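Nematode fatty acid retinoid binding protein (PDB 4XCP) probably binds lipids such as fatty acids and retinol, and holds palmitic acid in the crystal. Local coordinates at residues N39-D42 and G43-T46; T121-D124 and L125-S128. All coordinates share one frame; numbering follows the deposited sequence.

Contact 1: N39-D42 and G43-T46; sequences NLSD and GDKT
Ser41 and Asp44 meet in a capping box at the start of helix 42-53, where the chain turns in after the short link from helix 31-39. Ser41 is the N-cap and Asp44 sits three residues on, each side chain taking the other's backbone N-H. Gly43, in the first turn after Asp42, brings no side chain to the contact. Asp44 takes part in both bonds of the box, as donor in one and acceptor in the other. Asp44 N donates to Ser41 OG at 2.9 Å, a bond made possible by the Ser41 hydroxyl standing between its own backbone N and carbonyl carbon (chi1 65°), which swings it over the opening of the helix. In return Asp44 OD2 receives the N-H of Ser41 N at 3.0 Å; the bond is almost straight, but the donor comes from above the carboxylate plane, 38° out of it. With CG anti to its carbonyl carbon (chi1 -74°), Asp44 sends its carboxylate back to Ser41 N. Asp44 CB lies 3.8 Å from Leu40 CD2. That leucine is buried and also packs, like Asp44, on Leu74 of helix 72-90. The helix N terminus probably stabilises the negative charge of Asp44. Lys45 N donates to Ser41 O at 3.2 Å, the first regular helical bond after the cap. The Lys45 chain runs out extended, with Lys45 CG 4.1 Å from Leu40 CB, and its NZ finds its hydrogen-bond partner in Phe16 O of the N-terminal segment. At Thr46 the next helical bond, Thr46 N to Asp42 O, measures 3.1 Å. A water ties the two side chains of this last pair together, giving a proton to Asp42 OD2 at 2.6 Å and lying 2.7 Å from Thr46 OG1.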
loop_
_atom_site.group_PDB
_atom_site.type_symbol
_atom_site.label_atom_id
_atom_site.label_comp_id
_atom_site.label_asym_id
_atom_site.label_seq_id
_atom_site.Cartn_x
_atom_site.Cartn_y
_atom_site.Cartn_z
ATOM N N ASN A 39 -6.565 1.141 13.229
ATOM C CA ASN A 39 -7.644 0.424 13.900
ATOM C C ASN A 39 -7.266 -0.968 14.374
ATOM O O ASN A 39 -7.935 -1.502 15.238
ATOM C CB ASN A 39 -8.847 0.300 12.960
ATOM C CG ASN A 39 -9.692 1.532 12.754
ATOM O OD1 ASN A 39 -10.340 1.682 11.710
ATOM N ND2 ASN A 39 -9.751 2.415 13.734
ATOM N N LEU A 40 -6.234 -1.572 13.813
ATOM C CA LEU A 40 -5.879 -2.956 14.149
ATOM C C LEU A 40 -5.692 -3.222 15.643
ATOM O O LEU A 40 -4.917 -2.537 16.330
ATOM C CB LEU A 40 -4.644 -3.436 13.363
ATOM C CG LEU A 40 -4.777 -3.428 11.826
ATOM C CD1 LEU A 40 -3.417 -3.741 11.145
ATOM C CD2 LEU A 40 -5.888 -4.396 11.333
ATOM N N SER A 41 -6.420 -4.235 16.135
ATOM C CA SER A 41 -6.306 -4.685 17.525
ATOM C C SER A 41 -5.074 -5.598 17.600
ATOM O O SER A 41 -4.519 -5.978 16.569
ATOM C CB SER A 41 -7.546 -5.487 17.916
ATOM O OG SER A 41 -7.593 -6.681 17.142
ATOM N N ASP A 42 -4.671 -5.988 18.813
ATOM C CA ASP A 42 -3.559 -6.907 18.982
ATOM C C ASP A 42 -3.878 -8.271 18.271
ATOM O O ASP A 42 -3.029 -8.826 17.580
ATOM C CB ASP A 42 -3.265 -7.071 20.483
ATOM C CG ASP A 42 -2.327 -8.195 20.801
ATOM O OD1 ASP A 42 -1.113 -8.032 20.577
ATOM O OD2 ASP A 42 -2.802 -9.232 21.270
ATOM N N GLY A 43 -5.100 -8.764 18.440
ATOM C CA GLY A 43 -5.578 -9.981 17.791
ATOM C C GLY A 43 -5.573 -9.878 16.278
ATOM O O GLY A 43 -5.179 -10.830 15.595
ATOM N N ASP A 44 -6.004 -8.709 15.729
ATOM C CA ASP A 44 -6.005 -8.484 14.270
ATOM C C ASP A 44 -4.604 -8.711 13.681
ATOM O O ASP A 44 -4.463 -9.411 12.685
ATOM C CB ASP A 44 -6.459 -7.045 13.929
ATOM C CG ASP A 44 -7.950 -6.769 14.081
ATOM O OD1 ASP A 44 -8.747 -7.737 14.032
ATOM O OD2 ASP A 44 -8.322 -5.580 14.267
ATOM N N LYS A 45 -3.581 -8.107 14.316
ATOM C CA LYS A 45 -2.164 -8.187 13.939
ATOM C C LYS A 45 -1.643 -9.619 14.015
ATOM O O LYS A 45 -0.899 -10.022 13.133
ATOM C CB LYS A 45 -1.329 -7.287 14.855
ATOM C CG LYS A 45 -1.553 -5.795 14.609
ATOM C CD LYS A 45 -1.006 -5.120 15.844
ATOM C CE LYS A 45 -0.999 -3.643 15.843
ATOM N NZ LYS A 45 -0.293 -3.177 17.073
ATOM N N THR A 46 -2.054 -10.395 15.049
ATOM C CA THR A 46 -1.653 -11.798 15.157
ATOM C C THR A 46 -2.168 -12.579 13.948
ATOM O O THR A 46 -1.408 -13.329 13.329
ATOM C CB THR A 46 -2.151 -12.411 16.463
ATOM O OG1 THR A 46 -1.413 -11.794 17.502
ATOM C CG2 THR A 46 -1.948 -13.943 16.513
HETATM O O HOH W 1 -2.226 -11.516 20.057
#

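Contact 2: T121-D124 and L125-S128; sequences TKDD and LKAS
The first turns of helix 122-138 are built from successive backbone bonds, beginning with Leu125 N to Thr121 O at 3.1 Å and Lys126 N to Lys122 O at 2.9 Å. Ala127 and Ser128 continue the pattern onto Asp123 and Asp124. Over the same carbonyl of Thr121 lies Leu125 CG, whose branched end turns inward among Ile110 and Tyr114 of helix 94-115 and Phe166 of helix 162-167. Lys126 arches back across the start of the helix: Lys126 CG rests 3.2 Å from Lys122 O, and a bend at the last torsion (chi4 98°) brings Lys126 NZ over the aliphatic part of Lys122, 3.6 Å from Lys122 CG. Lys126 NZ also makes a long salt bridge with Asp123 OD1, at 3.9 Å. Lys122 NZ, 4.8 Å from Lys126 NZ, is paired with Asp24, which probably offsets the like charge. Both lysine side chains also touch Phe166. A capping box, with Thr121 as N-cap, closes the N terminus of this helix. Asp124 N donates to Thr121 OG1 at 3.2 Å, while Thr121 N donates to Asp124 OD2, approaching 37° out of the carboxylate plane. That same oxygen has a second, charged partner in Arg113 of helix 94-115, which should help hold the carboxylate in place and favour its negative form. Further along, the hydroxyl of Ser128 sits between its backbone N and carbonyl carbon (chi1 66°), and Ser128 OG turns back along the helix to donate to Leu125 O at 2.7 Å.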
loop_
_atom_site.group_PDB
_atom_site.type_symbol
_atom_site.label_atom_id
_atom_site.label_comp_id
_atom_site.label_asym_id
_atom_site.label_seq_id
_atom_site.Cartn_x
_atom_site.Cartn_y
_atom_site.Cartn_z
ATOM N N THR A 121 13.939 0.590 7.598
ATOM C CA THR A 121 14.482 1.795 8.229
ATOM C C THR A 121 13.803 2.981 7.534
ATOM O O THR A 121 13.148 2.786 6.499
ATOM C CB THR A 121 16.017 1.881 8.048
ATOM O OG1 THR A 121 16.324 1.887 6.656
ATOM C CG2 THR A 121 16.779 0.753 8.765
ATOM N N LYS A 122 13.973 4.204 8.071
ATOM C CA LYS A 122 13.411 5.402 7.447
ATOM C C LYS A 122 14.051 5.626 6.051
ATOM O O LYS A 122 13.339 6.015 5.133
ATOM C CB LYS A 122 13.539 6.642 8.352
ATOM C CG LYS A 122 12.610 7.777 7.913
ATOM C CD LYS A 122 12.493 8.881 8.941
ATOM C CE LYS A 122 11.612 9.994 8.435
ATOM N NZ LYS A 122 11.372 11.027 9.477
ATOM N N ASP A 123 15.363 5.310 5.890
ATOM C CA ASP A 123 16.094 5.399 4.614
ATOM C C ASP A 123 15.564 4.399 3.571
ATOM O O ASP A 123 15.536 4.733 2.390
ATOM C CB ASP A 123 17.605 5.225 4.814
ATOM C CG ASP A 123 18.326 6.455 5.349
ATOM O OD1 ASP A 123 17.662 7.509 5.535
ATOM O OD2 ASP A 123 19.552 6.365 5.588
ATOM N N ASP A 124 15.113 3.202 4.017
ATOM C CA ASP A 124 14.494 2.177 3.160
ATOM C C ASP A 124 13.148 2.697 2.648
ATOM O O ASP A 124 12.809 2.486 1.490
ATOM C CB ASP A 124 14.229 0.885 3.940
ATOM C CG ASP A 124 15.453 0.073 4.305
ATOM O OD1 ASP A 124 16.480 0.185 3.590
ATOM O OD2 ASP A 124 15.379 -0.698 5.290
ATOM N N LEU A 125 12.376 3.348 3.525
ATOM C CA LEU A 125 11.086 3.903 3.149
ATOM C C LEU A 125 11.272 5.057 2.176
ATOM O O LEU A 125 10.563 5.115 1.171
ATOM C CB LEU A 125 10.261 4.319 4.369
ATOM C CG LEU A 125 9.860 3.193 5.343
ATOM C CD1 LEU A 125 9.328 3.775 6.625
ATOM C CD2 LEU A 125 8.817 2.265 4.737
ATOM N N LYS A 126 12.276 5.931 2.434
ATOM C CA LYS A 126 12.601 7.062 1.567
ATOM C C LYS A 126 12.978 6.546 0.181
ATOM O O LYS A 126 12.551 7.118 -0.829
ATOM C CB LYS A 126 13.767 7.878 2.156
ATOM C CG LYS A 126 13.425 8.725 3.382
ATOM C CD LYS A 126 14.618 9.595 3.762
ATOM C CE LYS A 126 14.312 10.556 4.883
ATOM N NZ LYS A 126 14.781 10.042 6.199
ATOM N N ALA A 127 13.760 5.445 0.138
ATOM C CA ALA A 127 14.190 4.810 -1.110
ATOM C C ALA A 127 12.984 4.253 -1.877
ATOM O O ALA A 127 12.927 4.458 -3.089
ATOM C CB ALA A 127 15.203 3.709 -0.833
ATOM N N SER A 128 11.988 3.634 -1.176
ATOM C CA SER A 128 10.791 3.123 -1.867
ATOM C C SER A 128 9.929 4.248 -2.459
ATOM O O SER A 128 9.462 4.112 -3.582
ATOM C CB SER A 128 9.950 2.202 -0.981
ATOM O OG SER A 128 9.368 2.880 0.116
#

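How the contacts relate
The same motif caps both helices, 42-53 in contact 1 and 122-138 in contact 2. They differ in what backs the aspartate of the box: Leu74 packs against it in contact 1, whereas Arg113 pairs with its charge in contact 2. The two contacts do not touch; their centres are 25 Å apart and their nearest atoms about 15 Å. Each has one buried leucine near bound palmitic acid, the Leu40 side chain about 5 Å and that of Leu125 about 6 Å away, so both helix starts lie near bound lipid.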